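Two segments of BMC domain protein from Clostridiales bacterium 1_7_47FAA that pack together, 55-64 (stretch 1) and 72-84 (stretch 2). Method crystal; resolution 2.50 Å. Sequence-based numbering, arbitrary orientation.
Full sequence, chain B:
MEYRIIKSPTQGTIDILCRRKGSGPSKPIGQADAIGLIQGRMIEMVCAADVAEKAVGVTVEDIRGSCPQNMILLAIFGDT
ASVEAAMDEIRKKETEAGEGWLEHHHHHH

Stretch 1 55-64: AVGVTVEDIR
Stretch 2, residues 72-84: ILLAIFGDTASVE

A strand ending at Ile-63 pairs antiparallel with strand 73-78, their N-to-C directions 156° apart, and the stretches bury 749 Å² between them. Register follows from Val-60 opposite Ile-76 (CA to CA, 4.7 Å). From Val-58 to Ile-63 and from Leu-73 to Phe-77, phi runs from -148° to -85° and psi from 115° to 155°; Gly-78 is extended too, but at phi 161° and psi -162°.

Backbone groups satisfy one another at alternate pairs. Thr-59 N donates to Phe-77 O and Phe-77 N to Thr-59 O, both at 2.8 Å; Glu-61 N to Ala-75 O and Ala-75 N to Glu-61 O repeat this, again 2.8 Å. Thr-59 OG1 (p) adds a weak 3.4 Å bond to Phe-77 O. At the far end Ile-63 N reaches Leu-73 O at 2.7 Å, while Ile-63 O accepts Ile-72 N at 2.7 Å and, weakly, Leu-73 N at 3.4 Å.

Ile-63 and Leu-73 to Ile-76 are buried, which suits their apolar side chains. One face carries Val-60 (t), Ile-76 (m, chi2 -30°) and Leu-74 (t, p): Val-60 CG1 lies 3.6 Å from Leu-74 CD1 and 3.7 Å from Ile-76 CD1, so their methyl groups meet in van der Waals contact. On the other, Ile-63 (m, m) sets CD1 3.9 Å from Ala-75 CB, and Phe-77 (m, chi2 83°) lays CE1 3.4 Å from Glu-61 CG. Asp-62 (p) joins the first face, its OD2 neutralised by Arg-64 NH1 in a 2.7 Å salt bridge.

A type II turn from Ala-55 to Val-58 places Gly-57 at phi 79°, which favours glycine; a CB there would come 2.3 Å from Ser-82 OG. A CB on Gly-78 would clash with Gly-57 O at 2.4 Å. Asp-79 (p) caps the helix: OD2 accepts Ser-82 N at 3.1 Å and OD1 accepts Ser-82 OG (m) at 2.7 Å. Water 1 donates to Val-56 O (2.7 Å) and Ser-82 O (2.8 Å); water 2 donates to Gly-57 O (2.6 Å) and Asp-79 OD1 (2.5 Å), so each bridges the stretches.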

# COMPACT_ATOMS: atom_id res chain seq x y z
N ALA B 55 4.05 31.35 6.24
CA ALA B 55 5.18 31.97 5.54
C ALA B 55 4.71 32.97 4.45
O ALA B 55 3.80 32.68 3.65
CB ALA B 55 6.08 30.91 4.93
N VAL B 56 5.37 34.14 4.40
CA VAL B 56 5.13 35.19 3.40
C VAL B 56 5.65 34.75 2.01
O VAL B 56 6.65 34.06 1.90
CB VAL B 56 5.74 36.56 3.87
CG1 VAL B 56 5.64 37.65 2.80
CG2 VAL B 56 5.08 37.04 5.15
N GLY B 57 4.93 35.14 0.98
CA GLY B 57 5.30 34.95 -0.40
C GLY B 57 5.08 33.60 -1.01
O GLY B 57 5.43 33.42 -2.18
N VAL B 58 4.51 32.66 -0.25
CA VAL B 58 4.26 31.31 -0.73
C VAL B 58 2.78 30.89 -0.72
O VAL B 58 2.00 31.32 0.14
CB VAL B 58 5.18 30.22 -0.07
CG1 VAL B 58 6.66 30.56 -0.23
CG2 VAL B 58 4.84 29.96 1.40
N THR B 59 2.45 30.00 -1.67
CA THR B 59 1.19 29.28 -1.79
C THR B 59 1.50 27.82 -1.49
O THR B 59 2.54 27.31 -1.89
CB THR B 59 0.41 29.56 -3.07
OG1 THR B 59 1.19 29.58 -4.25
CG2 THR B 59 -0.44 30.79 -2.95
N VAL B 60 0.63 27.18 -0.72
CA VAL B 60 0.77 25.80 -0.27
C VAL B 60 -0.27 24.91 -0.97
O VAL B 60 -1.46 25.26 -1.02
CB VAL B 60 0.58 25.77 1.28
CG1 VAL B 60 0.82 24.38 1.84
CG2 VAL B 60 1.48 26.78 1.96
N GLU B 61 0.16 23.76 -1.47
CA GLU B 61 -0.70 22.73 -2.07
C GLU B 61 -0.38 21.37 -1.49
O GLU B 61 0.79 20.97 -1.44
CB GLU B 61 -0.56 22.67 -3.60
CG GLU B 61 -0.98 23.93 -4.34
CD GLU B 61 -2.42 24.37 -4.24
OE1 GLU B 61 -3.30 23.53 -3.93
OE2 GLU B 61 -2.68 25.57 -4.50
N ASP B 62 -1.43 20.66 -1.06
CA ASP B 62 -1.32 19.27 -0.59
C ASP B 62 -1.54 18.40 -1.81
O ASP B 62 -2.57 18.50 -2.46
CB ASP B 62 -2.32 18.94 0.54
CG ASP B 62 -3.77 19.26 0.23
OD1 ASP B 62 -4.05 20.40 -0.21
OD2 ASP B 62 -4.62 18.37 0.44
N ILE B 63 -0.54 17.66 -2.19
CA ILE B 63 -0.61 16.80 -3.38
C ILE B 63 -1.24 15.45 -2.96
O ILE B 63 -0.69 14.75 -2.10
CB ILE B 63 0.80 16.70 -4.08
CG1 ILE B 63 1.46 18.10 -4.32
CG2 ILE B 63 0.77 15.86 -5.36
CD1 ILE B 63 0.58 19.23 -4.96
N ARG B 64 -2.44 15.16 -3.50
CA ARG B 64 -3.20 13.95 -3.19
C ARG B 64 -3.29 13.00 -4.37
O ARG B 64 -2.26 12.56 -4.88
CB ARG B 64 -4.59 14.30 -2.64
CG ARG B 64 -4.52 15.05 -1.32
CD ARG B 64 -5.86 15.27 -0.63
NE ARG B 64 -5.97 14.55 0.64
CZ ARG B 64 -5.53 14.99 1.82
NH1 ARG B 64 -4.93 16.17 1.92
NH2 ARG B 64 -5.69 14.26 2.91
N ILE B 72 0.12 12.82 -0.39
CA ILE B 72 1.42 12.20 -0.68
C ILE B 72 2.60 13.17 -0.45
O ILE B 72 3.64 12.77 0.08
CB ILE B 72 1.41 11.61 -2.14
CG1 ILE B 72 0.33 10.52 -2.29
CG2 ILE B 72 2.78 11.09 -2.57
CD1 ILE B 72 -0.35 10.54 -3.58
N LEU B 73 2.43 14.43 -0.86
CA LEU B 73 3.48 15.41 -0.94
C LEU B 73 2.92 16.80 -0.66
O LEU B 73 1.74 17.06 -0.87
CB LEU B 73 3.93 15.31 -2.42
CG LEU B 73 5.17 15.97 -2.94
CD1 LEU B 73 6.41 15.36 -2.35
CD2 LEU B 73 5.23 15.78 -4.43
N LEU B 74 3.79 17.69 -0.20
CA LEU B 74 3.47 19.08 0.07
C LEU B 74 4.29 19.94 -0.92
O LEU B 74 5.51 19.77 -1.03
CB LEU B 74 3.76 19.45 1.54
CG LEU B 74 3.39 20.86 1.97
CD1 LEU B 74 1.88 21.00 2.17
CD2 LEU B 74 4.15 21.28 3.23
N ALA B 75 3.60 20.78 -1.70
CA ALA B 75 4.21 21.67 -2.69
C ALA B 75 3.98 23.12 -2.26
O ALA B 75 2.88 23.48 -1.84
CB ALA B 75 3.63 21.43 -4.06
N ILE B 76 5.06 23.92 -2.29
CA ILE B 76 5.15 25.33 -1.88
C ILE B 76 5.55 26.11 -3.14
O ILE B 76 6.60 25.83 -3.73
CB ILE B 76 6.24 25.45 -0.74
CG1 ILE B 76 5.88 24.77 0.58
CG2 ILE B 76 6.74 26.84 -0.51
CD1 ILE B 76 4.41 24.70 0.88
N PHE B 77 4.75 27.08 -3.54
CA PHE B 77 4.98 27.87 -4.75
C PHE B 77 5.23 29.35 -4.42
O PHE B 77 4.54 29.93 -3.58
CB PHE B 77 3.74 27.81 -5.66
CG PHE B 77 3.32 26.43 -6.12
CD1 PHE B 77 2.52 25.62 -5.30
CD2 PHE B 77 3.67 25.97 -7.39
CE1 PHE B 77 2.13 24.36 -5.73
CE2 PHE B 77 3.26 24.69 -7.82
CZ PHE B 77 2.49 23.89 -6.99
N GLY B 78 6.15 29.96 -5.16
CA GLY B 78 6.47 31.38 -5.04
C GLY B 78 7.82 31.72 -5.63
O GLY B 78 8.40 30.94 -6.39
N ASP B 79 8.35 32.89 -5.25
CA ASP B 79 9.67 33.32 -5.70
C ASP B 79 10.66 32.49 -4.93
O ASP B 79 10.32 32.04 -3.84
CB ASP B 79 9.87 34.83 -5.45
CG ASP B 79 9.74 35.24 -3.99
OD1 ASP B 79 8.60 35.34 -3.50
OD2 ASP B 79 10.79 35.46 -3.33
N THR B 80 11.87 32.27 -5.48
CA THR B 80 12.94 31.47 -4.87
C THR B 80 13.21 31.83 -3.41
O THR B 80 13.23 30.93 -2.57
CB THR B 80 14.22 31.54 -5.72
OG1 THR B 80 13.90 31.19 -7.07
CG2 THR B 80 15.33 30.61 -5.20
N ALA B 81 13.41 33.12 -3.13
CA ALA B 81 13.74 33.61 -1.79
C ALA B 81 12.70 33.21 -0.75
O ALA B 81 13.08 32.68 0.29
CB ALA B 81 13.96 35.12 -1.81
N SER B 82 11.40 33.38 -1.07
CA SER B 82 10.26 33.04 -0.20
C SER B 82 10.14 31.55 -0.01
O SER B 82 9.90 31.09 1.12
CB SER B 82 8.96 33.60 -0.76
OG SER B 82 9.00 35.02 -0.83
N VAL B 83 10.32 30.78 -1.11
CA VAL B 83 10.25 29.32 -1.08
C VAL B 83 11.41 28.76 -0.19
O VAL B 83 11.15 27.97 0.72
CB VAL B 83 10.20 28.71 -2.51
CG1 VAL B 83 10.44 27.19 -2.47
CG2 VAL B 83 8.87 29.02 -3.17
N GLU B 84 12.65 29.25 -0.41
CA GLU B 84 13.81 28.83 0.38
C GLU B 84 13.65 29.18 1.86
O GLU B 84 13.93 28.33 2.71
CB GLU B 84 15.10 29.41 -0.18
CG GLU B 84 15.52 28.75 -1.48
CD GLU B 84 16.79 29.25 -2.14
OE1 GLU B 84 17.31 28.50 -3.00
OE2 GLU B 84 17.27 30.36 -1.80
O HOH W 1 8.77 32.76 3.00
O HOH W 2 6.10 35.24 -3.95